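Local coordinates for putative adenosine kinase (PDB 3VAS), which probably phosphorylates adenosine to AMP with ATP as phosphate donor, as an adenosine kinase of the ribokinase-like pfkB family, at residues Val188-Tyr193 with Pro217-Phe222; Pro288-Asp293 with Ser297-Phe302; Pro33-Ile38 with Asp110-Tyr115. All coordinates share one frame; numbering follows the deposited sequence.

Contact 1 (Val188-Tyr193 with Pro217-Phe222)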
loop_
_atom_site.group_PDB
_atom_site.type_symbol
_atom_site.label_atom_id
_atom_site.label_comp_id
_atom_site.label_asym_id
_atom_site.label_seq_id
_atom_site.Cartn_x
_atom_site.Cartn_y
_atom_site.Cartn_z
ATOM N N VAL A 188 1.054 -5.489 -6.046
ATOM C CA VAL A 188 1.080 -5.398 -7.506
ATOM C C VAL A 188 1.869 -6.551 -8.141
ATOM O O VAL A 188 1.773 -6.800 -9.343
ATOM C CB VAL A 188 1.613 -4.023 -7.958
ATOM C CG1 VAL A 188 1.445 -3.831 -9.460
ATOM C CG2 VAL A 188 0.871 -2.927 -7.210
ATOM N N ILE A 189 2.630 -7.267 -7.318
ATOM C CA ILE A 189 3.314 -8.474 -7.766
ATOM C C ILE A 189 2.326 -9.449 -8.410
ATOM O O ILE A 189 2.647 -10.086 -9.416
ATOM C CB ILE A 189 4.071 -9.157 -6.600
ATOM C CG1 ILE A 189 5.305 -8.331 -6.220
ATOM C CG2 ILE A 189 4.484 -10.575 -6.970
ATOM C CD1 ILE A 189 5.935 -8.720 -4.895
ATOM N N ASN A 190 1.116 -9.532 -7.852
ATOM C CA ASN A 190 0.093 -10.456 -8.347
ATOM C C ASN A 190 -0.576 -10.021 -9.654
ATOM O O ASN A 190 -1.156 -10.844 -10.367
ATOM C CB ASN A 190 -1.001 -10.677 -7.296
ATOM C CG ASN A 190 -0.476 -11.305 -6.014
ATOM O OD1 ASN A 190 -0.831 -10.875 -4.916
ATOM N ND2 ASN A 190 0.367 -12.327 -6.147
ATOM N N THR A 191 -0.515 -8.732 -9.966
ATOM C CA THR A 191 -1.287 -8.214 -11.089
ATOM C C THR A 191 -0.431 -7.801 -12.283
ATOM O O THR A 191 -0.806 -8.043 -13.430
ATOM C CB THR A 191 -2.191 -7.034 -10.664
ATOM O OG1 THR A 191 -1.398 -6.032 -10.015
ATOM C CG2 THR A 191 -3.284 -7.508 -9.707
ATOM N N CYS A 192 0.711 -7.173 -12.020
ATOM C CA CYS A 192 1.561 -6.698 -13.105
ATOM C C CYS A 192 3.022 -6.577 -12.690
ATOM O O CYS A 192 3.584 -5.481 -12.669
ATOM C CB CYS A 192 1.058 -5.348 -13.617
ATOM S SG CYS A 192 1.830 -4.824 -15.152
ATOM N N TYR A 193 3.637 -7.708 -12.371
ATOM C CA TYR A 193 5.025 -7.704 -11.941
ATOM C C TYR A 193 5.957 -7.118 -12.999
ATOM O O TYR A 193 6.908 -6.409 -12.673
ATOM C CB TYR A 193 5.486 -9.107 -11.546
ATOM C CG TYR A 193 6.872 -9.082 -10.958
ATOM C CD1 TYR A 193 7.130 -8.381 -9.787
ATOM C CD2 TYR A 193 7.929 -9.730 -11.586
ATOM C CE1 TYR A 193 8.400 -8.342 -9.245
ATOM C CE2 TYR A 193 9.199 -9.702 -11.055
ATOM C CZ TYR A 193 9.430 -9.005 -9.886
ATOM O OH TYR A 193 10.693 -8.966 -9.356
ATOM N N PRO A 217 1.741 -10.742 4.492
ATOM C CA PRO A 217 2.588 -11.920 4.723
ATOM C C PRO A 217 2.619 -12.916 3.555
ATOM O O PRO A 217 3.685 -13.461 3.279
ATOM C CB PRO A 217 1.958 -12.566 5.965
ATOM C CG PRO A 217 1.305 -11.428 6.674
ATOM C CD PRO A 217 0.758 -10.556 5.573
ATOM N N PHE A 218 1.496 -13.143 2.878
ATOM C CA PHE A 218 1.470 -14.135 1.802
ATOM C C PHE A 218 2.443 -13.815 0.661
ATOM O O PHE A 218 2.931 -14.723 -0.015
ATOM C CB PHE A 218 0.042 -14.409 1.283
ATOM C CG PHE A 218 -0.533 -13.314 0.412
ATOM C CD1 PHE A 218 -0.265 -13.273 -0.952
ATOM C CD2 PHE A 218 -1.386 -12.359 0.947
ATOM C CE1 PHE A 218 -0.810 -12.274 -1.763
ATOM C CE2 PHE A 218 -1.939 -11.358 0.144
ATOM C CZ PHE A 218 -1.648 -11.316 -1.213
ATOM N N LEU A 219 2.734 -12.534 0.466
ATOM C CA LEU A 219 3.671 -12.117 -0.575
ATOM C C LEU A 219 5.094 -12.590 -0.289
ATOM O O LEU A 219 5.769 -13.110 -1.175
ATOM C CB LEU A 219 3.639 -10.599 -0.770
ATOM C CG LEU A 219 2.349 -10.052 -1.388
ATOM C CD1 LEU A 219 2.288 -8.542 -1.235
ATOM C CD2 LEU A 219 2.219 -10.460 -2.859
ATOM N N SER A 220 5.552 -12.411 0.947
ATOM C CA SER A 220 6.882 -12.887 1.317
ATOM C C SER A 220 6.973 -14.410 1.317
ATOM O O SER A 220 8.042 -14.969 1.095
ATOM C CB SER A 220 7.297 -12.340 2.680
ATOM O OG SER A 220 7.527 -10.946 2.595
ATOM N N GLN A 221 5.849 -15.075 1.565
ATOM C CA GLN A 221 5.824 -16.537 1.637
ATOM C C GLN A 221 5.755 -17.191 0.258
ATOM O O GLN A 221 6.505 -18.123 -0.024
ATOM C CB GLN A 221 4.655 -17.018 2.502
ATOM C CG GLN A 221 4.712 -16.532 3.946
ATOM C CD GLN A 221 3.422 -16.787 4.711
ATOM O OE1 GLN A 221 2.332 -16.790 4.135
ATOM N NE2 GLN A 221 3.544 -17.005 6.017
ATOM N N PHE A 222 4.863 -16.699 -0.599
ATOM C CA PHE A 222 4.610 -17.351 -1.883
ATOM C C PHE A 222 5.188 -16.607 -3.078
ATOM O O PHE A 222 5.239 -17.145 -4.184
ATOM C CB PHE A 222 3.112 -17.590 -2.071
ATOM C CG PHE A 222 2.495 -18.385 -0.960
ATOM C CD1 PHE A 222 2.742 -19.744 -0.847
ATOM C CD2 PHE A 222 1.689 -17.770 -0.013
ATOM C CE1 PHE A 222 2.187 -20.482 0.185
ATOM C CE2 PHE A 222 1.129 -18.500 1.020
ATOM C CZ PHE A 222 1.379 -19.859 1.120
#
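The amide oxygen of Asn-190 meets the rim of the Phe-218 ring, OD1 lying 3.4 Å from CE1 and near the ring plane. The two side chains approach from opposite directions, and the amide is only 11° from coplanar with the ring, a placement that sets the negative end of the amide dipole against the slightly positive ring hydrogens rather than against the pi cloud. Phe-218 gets there by a first torsion that puts CG between the backbone N and the carbonyl carbon (chi1 75°), which carries the ring out from the helix, so that CE1 and CZ end beside the Asn-190 amide. The same amide oxygen also touches a methyl of Leu-219, 3.7 Å from OD1 to CD2, so one polar atom borders both an aromatic edge and an aliphatic branch.

These residues sit at the first turns of helices 189-205 and 217-222, each of which follows a strand of the alpha/beta core of the ribokinase-like fold, 181-185 and 209-213. The short helix segments run at 66° to each other with axes 12.7 Å apart, too far for intimate helix packing, and the side chains of Ile-189, Asn-190, Phe-218 and Leu-219 bridge the gap.

Apolar contact is correspondingly sparse. Leu-219 reaches over with CD2 to 4.4 Å from CB of Ile-189, whose own side chain also packs on Val-227 of helix 224-231. Phe-218 rests on Ile-56 and Leu-58 of strand 55-58, and its side chain lies about 5 Å (nearest atoms) from the bound adenosine. Next in the chain, the hydroxyl of Thr-191 is hydrogen-bonded to Asn-32.

Contact 2 (Pro288-Asp293 with Ser297-Phe302)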
loop_
_atom_site.group_PDB
_atom_site.type_symbol
_atom_site.label_atom_id
_atom_site.label_comp_id
_atom_site.label_asym_id
_atom_site.label_seq_id
_atom_site.Cartn_x
_atom_site.Cartn_y
_atom_site.Cartn_z
ATOM N N PRO A 288 6.514 0.497 19.678
ATOM C CA PRO A 288 7.470 1.299 18.907
ATOM C C PRO A 288 7.827 0.683 17.560
ATOM O O PRO A 288 8.092 -0.520 17.454
ATOM C CB PRO A 288 8.701 1.331 19.809
ATOM C CG PRO A 288 8.142 1.211 21.190
ATOM C CD PRO A 288 6.980 0.271 21.059
ATOM N N LEU A 289 7.811 1.516 16.527
ATOM C CA LEU A 289 8.210 1.077 15.204
ATOM C C LEU A 289 9.727 1.002 15.168
ATOM O O LEU A 289 10.408 1.656 15.961
ATOM C CB LEU A 289 7.675 2.028 14.124
ATOM C CG LEU A 289 8.124 3.495 14.104
ATOM C CD1 LEU A 289 9.446 3.673 13.366
ATOM C CD2 LEU A 289 7.051 4.366 13.474
ATOM N N LEU A 290 10.245 0.203 14.245
ATOM C CA LEU A 290 11.679 0.047 14.074
ATOM C C LEU A 290 12.100 0.680 12.759
ATOM O O LEU A 290 11.364 0.632 11.774
ATOM C CB LEU A 290 12.064 -1.439 14.088
ATOM C CG LEU A 290 11.606 -2.246 15.304
ATOM C CD1 LEU A 290 11.898 -3.724 15.118
ATOM C CD2 LEU A 290 12.253 -1.717 16.583
ATOM N N TYR A 291 13.284 1.280 12.745
ATOM C CA TYR A 291 13.876 1.739 11.498
ATOM C C TYR A 291 15.393 1.596 11.525
ATOM O O TYR A 291 16.014 1.631 12.584
ATOM C CB TYR A 291 13.469 3.182 11.175
ATOM C CG TYR A 291 14.039 4.242 12.098
ATOM C CD1 TYR A 291 15.264 4.842 11.831
ATOM C CD2 TYR A 291 13.339 4.657 13.223
ATOM C CE1 TYR A 291 15.783 5.821 12.671
ATOM C CE2 TYR A 291 13.849 5.628 14.068
ATOM C CZ TYR A 291 15.067 6.208 13.788
ATOM O OH TYR A 291 15.567 7.173 14.632
ATOM N N THR A 292 15.973 1.412 10.346
ATOM C CA THR A 292 17.418 1.372 10.179
ATOM C C THR A 292 17.691 1.655 8.715
ATOM O O THR A 292 16.759 1.770 7.917
ATOM C CB THR A 292 18.005 -0.016 10.544
ATOM O OG1 THR A 292 19.444 0.039 10.546
ATOM C CG2 THR A 292 17.531 -1.074 9.550
ATOM N N ASP A 293 18.964 1.782 8.363
ATOM C CA ASP A 293 19.359 1.830 6.965
ATOM C C ASP A 293 20.677 1.085 6.777
ATOM O O ASP A 293 21.335 0.730 7.755
ATOM C CB ASP A 293 19.450 3.271 6.458
ATOM C CG ASP A 293 20.411 4.108 7.261
ATOM O OD1 ASP A 293 21.619 4.088 6.943
ATOM O OD2 ASP A 293 19.956 4.782 8.212
ATOM N N SER A 297 24.536 0.605 11.777
ATOM C CA SER A 297 24.772 -0.666 12.457
ATOM C C SER A 297 23.631 -0.990 13.418
ATOM O O SER A 297 23.411 -2.149 13.768
ATOM C CB SER A 297 26.102 -0.637 13.217
ATOM O OG SER A 297 26.011 0.163 14.389
ATOM N N GLU A 298 22.900 0.040 13.830
ATOM C CA GLU A 298 21.880 -0.115 14.860
ATOM C C GLU A 298 20.444 -0.049 14.339
ATOM O O GLU A 298 20.159 0.533 13.287
ATOM C CB GLU A 298 22.073 0.929 15.956
ATOM C CG GLU A 298 23.347 0.751 16.761
ATOM C CD GLU A 298 23.564 1.880 17.753
ATOM O OE1 GLU A 298 23.266 3.045 17.408
ATOM O OE2 GLU A 298 24.028 1.600 18.878
ATOM N N ILE A 299 19.542 -0.651 15.103
ATOM C CA ILE A 299 18.121 -0.609 14.807
ATOM C C ILE A 299 17.410 0.238 15.865
ATOM O O ILE A 299 17.461 -0.072 17.058
ATOM C CB ILE A 299 17.534 -2.034 14.727
ATOM C CG1 ILE A 299 18.039 -2.726 13.453
ATOM C CG2 ILE A 299 16.016 -1.996 14.746
ATOM C CD1 ILE A 299 17.633 -4.168 13.329
ATOM N N HIS A 300 16.768 1.316 15.428
ATOM C CA HIS A 300 16.177 2.276 16.351
ATOM C C HIS A 300 14.691 2.028 16.590
ATOM O O HIS A 300 13.958 1.670 15.672
ATOM C CB HIS A 300 16.360 3.703 15.829
ATOM C CG HIS A 300 17.765 4.030 15.433
ATOM N ND1 HIS A 300 18.779 4.191 16.354
ATOM C CD2 HIS A 300 18.326 4.225 14.217
ATOM C CE1 HIS A 300 19.904 4.469 15.720
ATOM N NE2 HIS A 300 19.656 4.500 14.423
ATOM N N GLN A 301 14.258 2.229 17.830
ATOM C CA GLN A 301 12.843 2.257 18.161
ATOM C C GLN A 301 12.336 3.691 18.094
ATOM O O GLN A 301 13.059 4.632 18.418
ATOM C CB GLN A 301 12.602 1.746 19.577
ATOM C CG GLN A 301 13.086 0.353 19.877
ATOM C CD GLN A 301 12.898 0.010 21.346
ATOM O OE1 GLN A 301 11.797 -0.334 21.782
ATOM N NE2 GLN A 301 13.969 0.126 22.119
ATOM N N PHE A 302 11.084 3.851 17.687
ATOM C CA PHE A 302 10.444 5.158 17.669
ATOM C C PHE A 302 9.110 5.008 18.377
ATOM O O PHE A 302 8.235 4.270 17.917
ATOM C CB PHE A 302 10.255 5.630 16.228
ATOM C CG PHE A 302 9.559 6.961 16.096
ATOM C CD1 PHE A 302 10.281 8.144 16.136
ATOM C CD2 PHE A 302 8.186 7.028 15.905
ATOM C CE1 PHE A 302 9.648 9.367 15.998
ATOM C CE2 PHE A 302 7.544 8.248 15.767
ATOM C CZ PHE A 302 8.278 9.419 15.813
#
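A beta hairpin at the far end of the core sheet brings Tyr-291 and His-300 together as an antiparallel hydrogen-bonded pair. Their backbones exchange two bonds, Tyr-291 N to His-300 O at 3.0 Å and His-300 N to Tyr-291 O at 3.0 Å, the latter the straighter, with 164° at the hydrogen. Leu-289 and Phe-302 form the next such pair, and Leu-290 faces Gln-301 in the non-hydrogen-bonded pair between them.

On the face carrying Tyr-291, the phenol ring folds over its neighbour: with chi1 at 69°, CG sits between backbone N and carbonyl carbon, which brings the ring over CB of His-300, 3.7 Å from the ring centroid in a CH-pi contact over the face. The imidazole, held through NE2 by Asp-296, is inclined 41° to the phenol. CB of Phe-302 lies at the edge of the tyrosine ring and packs against CD1 of Leu-289, 3.6 Å away. Strand 287-293 continues the sheet by pairing with 279-284, and helix 336-351 covers this face, where Leu-340 touches Tyr-291 and His-341 meets the Phe-302 ring edge-to-face.

On the face of Leu-290 and Gln-301, Leu-290 CB meets Ile-299 CG2 at 4.0 Å, under helix 257-267, while Gln-301 runs alongside Leu-290. Near the turn, Thr-292 OG1 donates to Glu-298 O at 2.9 Å, coming from above the carbonyl plane; this hydroxyl is also bonded to Arg-263.

Contact 3 (Pro33-Ile38 with Asp110-Tyr115). With ADN (adenosine), chain C.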
loop_
_atom_site.group_PDB
_atom_site.type_symbol
_atom_site.label_atom_id
_atom_site.label_comp_id
_atom_site.label_asym_id
_atom_site.label_seq_id
_atom_site.Cartn_x
_atom_site.Cartn_y
_atom_site.Cartn_z
ATOM N N PRO A 33 -6.587 -0.741 -8.343
ATOM C CA PRO A 33 -7.662 0.100 -7.806
ATOM C C PRO A 33 -8.868 -0.765 -7.485
ATOM O O PRO A 33 -9.391 -1.454 -8.365
ATOM C CB PRO A 33 -7.953 1.079 -8.948
ATOM C CG PRO A 33 -7.523 0.370 -10.181
ATOM C CD PRO A 33 -6.455 -0.627 -9.807
ATOM N N LEU A 34 -9.285 -0.752 -6.225
ATOM C CA LEU A 34 -10.310 -1.679 -5.760
ATOM C C LEU A 34 -11.409 -0.963 -4.991
ATOM O O LEU A 34 -11.184 0.083 -4.380
ATOM C CB LEU A 34 -9.683 -2.752 -4.863
ATOM C CG LEU A 34 -8.503 -3.555 -5.417
ATOM C CD1 LEU A 34 -7.815 -4.334 -4.297
ATOM C CD2 LEU A 34 -8.963 -4.499 -6.528
ATOM N N LEU A 35 -12.607 -1.533 -5.018
ATOM C CA LEU A 35 -13.687 -1.021 -4.194
ATOM C C LEU A 35 -13.719 -1.791 -2.879
ATOM O O LEU A 35 -13.812 -3.021 -2.874
ATOM C CB LEU A 35 -15.025 -1.153 -4.918
ATOM C CG LEU A 35 -16.229 -0.584 -4.167
ATOM C CD1 LEU A 35 -16.214 0.937 -4.213
ATOM C CD2 LEU A 35 -17.528 -1.133 -4.724
ATOM N N ASP A 36 -13.622 -1.074 -1.764
ATOM C CA ASP A 36 -13.787 -1.690 -0.450
ATOM C C ASP A 36 -15.264 -1.825 -0.097
ATOM O O ASP A 36 -16.039 -0.876 -0.226
ATOM C CB ASP A 36 -13.063 -0.889 0.637
ATOM C CG ASP A 36 -11.547 -1.027 0.557
ATOM O OD1 ASP A 36 -11.063 -1.861 -0.241
ATOM O OD2 ASP A 36 -10.842 -0.309 1.307
ATOM N N ILE A 37 -15.653 -3.015 0.342
ATOM C CA ILE A 37 -17.009 -3.238 0.810
ATOM C C ILE A 37 -16.960 -3.596 2.292
ATOM O O ILE A 37 -16.685 -4.735 2.659
ATOM C CB ILE A 37 -17.708 -4.336 0.000
ATOM C CG1 ILE A 37 -17.563 -4.053 -1.498
ATOM C CG2 ILE A 37 -19.176 -4.455 0.407
ATOM C CD1 ILE A 37 -18.287 -5.052 -2.381
ATOM N N ILE A 38 -17.225 -2.603 3.136
ATOM C CA ILE A 38 -17.035 -2.734 4.572
ATOM C C ILE A 38 -18.324 -3.130 5.276
ATOM O O ILE A 38 -19.336 -2.431 5.191
ATOM C CB ILE A 38 -16.499 -1.423 5.172
ATOM C CG1 ILE A 38 -15.284 -0.944 4.369
ATOM C CG2 ILE A 38 -16.156 -1.605 6.646
ATOM C CD1 ILE A 38 -14.789 0.425 4.769
ATOM N N ASP A 110 -17.486 -0.259 -15.514
ATOM C CA ASP A 110 -18.691 -0.308 -14.705
ATOM C C ASP A 110 -18.767 0.928 -13.816
ATOM O O ASP A 110 -17.861 1.763 -13.823
ATOM C CB ASP A 110 -18.729 -1.595 -13.867
ATOM C CG ASP A 110 -17.403 -1.887 -13.160
ATOM O OD1 ASP A 110 -17.183 -3.056 -12.772
ATOM O OD2 ASP A 110 -16.584 -0.957 -12.991
ATOM N N ILE A 111 -19.848 1.044 -13.053
ATOM C CA ILE A 111 -20.036 2.209 -12.201
ATOM C C ILE A 111 -18.993 2.282 -11.083
ATOM O O ILE A 111 -18.585 3.377 -10.689
ATOM C CB ILE A 111 -21.462 2.273 -11.615
ATOM C CG1 ILE A 111 -21.710 3.649 -10.988
ATOM C CG2 ILE A 111 -21.694 1.141 -10.612
ATOM C CD1 ILE A 111 -23.059 3.795 -10.355
ATOM N N GLN A 112 -18.552 1.122 -10.593
ATOM C CA GLN A 112 -17.543 1.066 -9.537
ATOM C C GLN A 112 -16.245 1.701 -10.013
ATOM O O GLN A 112 -15.625 2.493 -9.294
ATOM C CB GLN A 112 -17.284 -0.375 -9.083
ATOM C CG GLN A 112 -18.449 -1.037 -8.344
ATOM C CD GLN A 112 -19.473 -1.658 -9.281
ATOM O OE1 GLN A 112 -19.390 -1.515 -10.506
ATOM N NE2 GLN A 112 -20.443 -2.359 -8.707
ATOM N N GLY A 113 -15.846 1.356 -11.233
ATOM C CA GLY A 113 -14.628 1.892 -11.811
ATOM C C GLY A 113 -14.733 3.391 -12.017
ATOM O O GLY A 113 -13.794 4.136 -11.734
ATOM N N LYS A 114 -15.888 3.835 -12.507
ATOM C CA LYS A 114 -16.098 5.254 -12.741
ATOM C C LYS A 114 -16.102 6.039 -11.427
ATOM O O LYS A 114 -15.564 7.141 -11.357
ATOM C CB LYS A 114 -17.378 5.511 -13.548
ATOM C CG LYS A 114 -17.523 6.969 -13.969
ATOM C CD LYS A 114 -18.597 7.178 -15.020
ATOM C CE LYS A 114 -18.555 8.611 -15.526
ATOM N NZ LYS A 114 -19.544 8.876 -16.602
ATOM N N TYR A 115 -16.698 5.468 -10.386
ATOM C CA TYR A 115 -16.669 6.096 -9.068
ATOM C C TYR A 115 -15.230 6.263 -8.564
ATOM O O TYR A 115 -14.855 7.331 -8.071
ATOM C CB TYR A 115 -17.509 5.304 -8.059
ATOM C CG TYR A 115 -17.050 5.484 -6.629
ATOM C CD1 TYR A 115 -17.226 6.691 -5.964
ATOM C CD2 TYR A 115 -16.426 4.450 -5.951
ATOM C CE1 TYR A 115 -16.791 6.858 -4.657
ATOM C CE2 TYR A 115 -15.990 4.605 -4.652
ATOM C CZ TYR A 115 -16.172 5.806 -4.007
ATOM O OH TYR A 115 -15.733 5.947 -2.709
HETATM O "O5'" ADN C . -4.497 -1.463 3.567
HETATM C "C5'" ADN C . -5.906 -1.629 3.421
HETATM C "C4'" ADN C . -6.316 -1.580 1.969
HETATM O "O4'" ADN C . -5.724 -2.679 1.260
HETATM C "C3'" ADN C . -7.820 -1.668 1.684
HETATM O "O3'" ADN C . -8.304 -0.391 1.266
HETATM C "C2'" ADN C . -7.926 -2.664 0.506
HETATM O "O2'" ADN C . -8.698 -2.207 -0.583
HETATM C "C1'" ADN C . -6.468 -2.876 0.096
HETATM N N9 ADN C . -6.178 -4.201 -0.453
HETATM C C8 ADN C . -6.578 -5.364 0.025
HETATM N N7 ADN C . -6.069 -6.410 -0.877
HETATM C C5 ADN C . -5.344 -5.773 -1.928
HETATM C C6 ADN C . -4.669 -6.278 -3.036
HETATM N N6 ADN C . -4.629 -7.697 -3.267
HETATM N N1 ADN C . -4.043 -5.406 -3.917
HETATM C C2 ADN C . -4.078 -4.051 -3.701
HETATM N N3 ADN C . -4.740 -3.554 -2.609
HETATM C C4 ADN C . -5.382 -4.451 -1.719
#
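Leu-35 splits its two methyls between neighbours on one helix: CD1 lies 3.7 Å from CE2 of Tyr-115, and CD2 lies 3.7 Å from CG of Gln-112. The leucine and tyrosine side chains cross at about a right angle, and the methyl comes at the ring obliquely. Gln-112 offers the aliphatic part of its chain, which bends at chi2 (85°) so that the amide turns away from the leucine while CG does the touching.

One step out, the tyrosine is held at its far end, where its hydroxyl is hydrogen-bonded to the backbone N of Ala-80, next to strand 27-40. The helix itself begins with an N-cap: Asp-110 OD2 accepts from Gly-113 N at 3.0 Å, the N-H coming from above the carboxylate plane, and also bonds the hydroxyl of Thr-138.

Strand 27-40 of the ribokinase-like core also pairs with 101-107 and 181-185; its 34-37 part is flanked by 77-81 and 138-145, and consecutive residues serve its two sides. Leu-35 faces helix 111-122; Leu-34 and Asp-36 belong to the adenosine pocket on the other. There CD1 of Leu-34 packs 3.5 Å from C4 of the adenine, and the Asp-36 carboxylate grips the ribose diol with both oxygens, OD2 accepting from O3' at 2.5 Å and OD1 from O2' at 2.4 Å, the last value doubtfully short. The CG of Asp-36 lies anti to the carbonyl carbon (chi1 -72°), which turns the carboxylate toward these hydroxyls. Asn-32, Gly-82, Ala-83, Asn-86 and Asp-320 add further hydrogen bonds to the nucleoside.

Along the chain the three contacts come in series: contact 3 closes before contact 1 opens, and contact 1 before contact 2. Contacts 2 and 3 both reach the core sheet but lie on opposite sides of the chain's centre, their centres about 37 Å apart. Contact 1 is about 22 Å from contact 3 and about 25 Å from contact 2, centre to centre, and none touches another. The bound adenosine relates contacts 3 and 1 to the active site: 33-38 supplies pocket residues directly, and Phe-218 of contact 1 approaches the nucleoside, with about 7 Å between the nearest atoms of these contacts. Contact 2 instead closes a distant edge of the core with a hairpin.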